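Diaminopimelate decarboxylase (Methanocaldococcus jannaschii, PDB 1TWI) catalyses the pyridoxal-phosphate-dependent decarboxylation of meso-diaminopimelate to L-lysine, the last step of lysine biosynthesis by the diaminopimelate pathway, working as a homodimer. Local coordinates at the interface of chains A and B. Coordinates in Å, arbitrary orientation; residue numbers count along the deposited sequence, not the author numbering. Chains: chain A/B, Diaminopimelate decarboxylase.

The interface of chains A and B. Residues chain A 69, 90, 94, 387, 391; chain B 358, 395-396.
With CG anti to its backbone N (chi1 -171°), B:Tyr395 sends its ring alongside A:Met391, whose own CG lies anti to its carbonyl carbon and whose chain bends at chi3 (73°) to spread along the ring. The methylene CG of A:Met391 makes a CH-pi contact 3.9 Å from the ring centroid, and the terminal methyl CE reaches the same face near CE2. Against the opposite face lies the side-chain amide ND2 of B:Asn396, 3.4 Å above the plane, which leaves the phenol sandwiched between a thioether chain and an amide. At the tip, the phenol OH of B:Tyr395 approaches ring atom CE1 of A:Tyr387 at 3.5 Å, while B:Tyr395 CE1 sits at the edge of the A:Tyr387 ring, in its plane.

B:Asn396 crosses A:Val90 at about a right angle, and the methyl CG2 of A:Val90 rests 3.6 Å from the amide carbon CG. The amide is fixed from within its own chain: B:Cys358 N donates to OD1 at 2.9 Å, in the carbonyl plane. In this patch the polar links between the subunits run through water, one joining B:Asn396 N to the backbone O of A:Lys69, another joining B:Asn396 OD1 to A:Val90 O. Within chain A, A:Val90 N donates to A:Glu94 OE1 at 2.8 Å, on the anti side and 34° out of the carboxylate plane, which would steady the loop that presents the valine; the other oxygen, OE2, lies 3.4 Å from B:Asn396 CA.

A:Lys69 forms the resting enzyme's Schiff base with pyridoxal phosphate but is not joined to it in this L-lysine complex; B:Cys358, poorly ordered here, is the likely proton donor. The patch thus builds one of the homodimer's two equivalent composite active sites from both chains.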
ATOM      1  N   LYS A  69      -0.638 -10.419  10.910  1.00  8.34           N
ATOM      2  CA  LYS A  69      -0.517  -9.262  10.005  1.00  9.69           C
ATOM      3  C   LYS A  69       0.567  -9.504   8.969  1.00 10.16           C
ATOM      4  O   LYS A  69       0.559  -8.868   7.918  1.00  8.85           O
ATOM      5  CB  LYS A  69      -0.249  -7.964  10.764  1.00 14.13           C
ATOM      6  CG  LYS A  69       1.134  -7.824  11.414  1.00 17.21           C
ATOM      7  CD  LYS A  69       0.990  -7.193  12.837  1.00 24.58           C
ATOM      8  CE  LYS A  69       0.796  -8.361  13.856  1.00 23.33           C
ATOM      9  NZ  LYS A  69       0.474  -8.023  15.230  1.00 14.84           N
ATOM     10  N   VAL A  90      -4.922  -8.859  15.058  1.00 13.22           N
ATOM     11  CA  VAL A  90      -5.066  -7.422  15.361  1.00 11.46           C
ATOM     12  C   VAL A  90      -6.377  -6.834  14.856  1.00 11.94           C
ATOM     13  O   VAL A  90      -6.593  -5.624  14.884  1.00 10.56           O
ATOM     14  CB  VAL A  90      -3.868  -6.611  14.780  1.00 12.33           C
ATOM     15  CG1 VAL A  90      -2.595  -6.992  15.466  1.00 15.12           C
ATOM     16  CG2 VAL A  90      -3.729  -6.826  13.313  1.00 12.25           C
ATOM     17  N   GLU A  94      -8.683 -10.987  11.247  1.00  8.30           N
ATOM     18  CA  GLU A  94      -7.652 -11.952  11.587  1.00  9.14           C
ATOM     19  C   GLU A  94      -8.169 -12.941  12.609  1.00  9.17           C
ATOM     20  O   GLU A  94      -7.830 -14.119  12.513  1.00  9.61           O
ATOM     21  CB  GLU A  94      -6.392 -11.246  12.120  1.00 10.04           C
ATOM     22  CG  GLU A  94      -5.610 -10.552  10.946  1.00 11.05           C
ATOM     23  CD  GLU A  94      -4.329  -9.833  11.397  1.00 12.01           C
ATOM     24  OE1 GLU A  94      -4.082  -9.837  12.611  1.00 10.90           O
ATOM     25  OE2 GLU A  94      -3.589  -9.269  10.539  1.00 12.90           O
ATOM     26  N   TYR A 387       4.655  -9.397   4.912  1.00  9.47           N
ATOM     27  CA  TYR A 387       4.330  -8.041   4.450  1.00 11.44           C
ATOM     28  C   TYR A 387       4.536  -8.018   2.961  1.00 12.54           C
ATOM     29  O   TYR A 387       5.087  -7.077   2.416  1.00 12.57           O
ATOM     30  CB  TYR A 387       5.228  -7.023   5.134  1.00 11.98           C
ATOM     31  CG  TYR A 387       5.171  -7.230   6.651  1.00 11.58           C
ATOM     32  CD1 TYR A 387       4.028  -6.919   7.365  1.00 11.22           C
ATOM     33  CD2 TYR A 387       6.225  -7.829   7.324  1.00 11.79           C
ATOM     34  CE1 TYR A 387       3.926  -7.210   8.761  1.00  9.68           C
ATOM     35  CE2 TYR A 387       6.169  -8.130   8.691  1.00 11.70           C
ATOM     36  CZ  TYR A 387       5.011  -7.821   9.414  1.00 12.06           C
ATOM     37  OH  TYR A 387       4.953  -8.119  10.759  1.00 12.86           O
ATOM     38  N   MET A 391       0.205  -6.939   2.179  1.00 12.92           N
ATOM     39  CA  MET A 391       0.034  -5.504   1.890  1.00 14.39           C
ATOM     40  C   MET A 391      -0.234  -5.311   0.402  1.00 15.10           C
ATOM     41  O   MET A 391      -0.257  -4.172  -0.068  1.00 18.04           O
ATOM     42  CB  MET A 391       1.294  -4.698   2.301  1.00 14.33           C
ATOM     43  CG  MET A 391       1.641  -4.832   3.810  1.00 17.77           C
ATOM     44  SD  MET A 391       2.969  -3.754   4.465  1.00 23.07           S
ATOM     45  CE  MET A 391       2.183  -2.210   4.481  1.00 20.97           C
TER
ATOM     46  N   CYS B 358      -1.817  -2.213  13.430  1.00 18.74           N
ATOM     47  CA  CYS B 358      -0.660  -2.339  14.300  1.00 24.08           C
ATOM     48  C   CYS B 358       0.641  -1.976  13.657  1.00 23.40           C
ATOM     49  O   CYS B 358       1.607  -2.743  13.759  1.00 28.73           O
ATOM     50  CB  CYS B 358      -0.578  -3.757  14.891  1.00 28.06           C
ATOM     51  SG  CYS B 358      -1.160  -3.787  16.672  1.00 36.95           S
ATOM     52  N   TYR B 395      -4.500  -4.856   4.394  1.00 11.61           N
ATOM     53  CA  TYR B 395      -3.536  -5.023   5.497  1.00 11.76           C
ATOM     54  C   TYR B 395      -4.253  -5.076   6.865  1.00 12.34           C
ATOM     55  O   TYR B 395      -5.226  -4.327   7.114  1.00 12.59           O
ATOM     56  CB  TYR B 395      -2.533  -3.889   5.420  1.00 10.36           C
ATOM     57  CG  TYR B 395      -1.373  -4.033   6.346  1.00 10.27           C
ATOM     58  CD1 TYR B 395      -0.644  -5.208   6.415  1.00  9.26           C
ATOM     59  CD2 TYR B 395      -0.952  -2.940   7.106  1.00 10.23           C
ATOM     60  CE1 TYR B 395       0.506  -5.289   7.224  1.00 10.60           C
ATOM     61  CE2 TYR B 395       0.177  -3.018   7.905  1.00 12.61           C
ATOM     62  CZ  TYR B 395       0.892  -4.208   7.949  1.00 11.67           C
ATOM     63  OH  TYR B 395       1.980  -4.275   8.760  1.00 13.87           O
ATOM     64  N   ASN B 396      -3.788  -5.999   7.701  1.00 12.47           N
ATOM     65  CA  ASN B 396      -4.342  -6.331   9.040  1.00 11.87           C
ATOM     66  C   ASN B 396      -5.697  -7.044   8.862  1.00 11.87           C
ATOM     67  O   ASN B 396      -6.522  -7.033   9.774  1.00 11.17           O
ATOM     68  CB  ASN B 396      -4.528  -5.087   9.925  1.00 11.33           C
ATOM     69  CG  ASN B 396      -3.226  -4.593  10.553  1.00 12.65           C
ATOM     70  OD1 ASN B 396      -3.261  -3.948  11.605  1.00 14.98           O
ATOM     71  ND2 ASN B 396      -2.093  -4.865   9.919  1.00 10.22           N
TER
HETATM   72  O   HOH W   1      -1.959  -8.083   7.073  1.00 12.54           O
HETATM   73  O   HOH W   2      -6.066  -3.896  12.856  1.00 13.40           O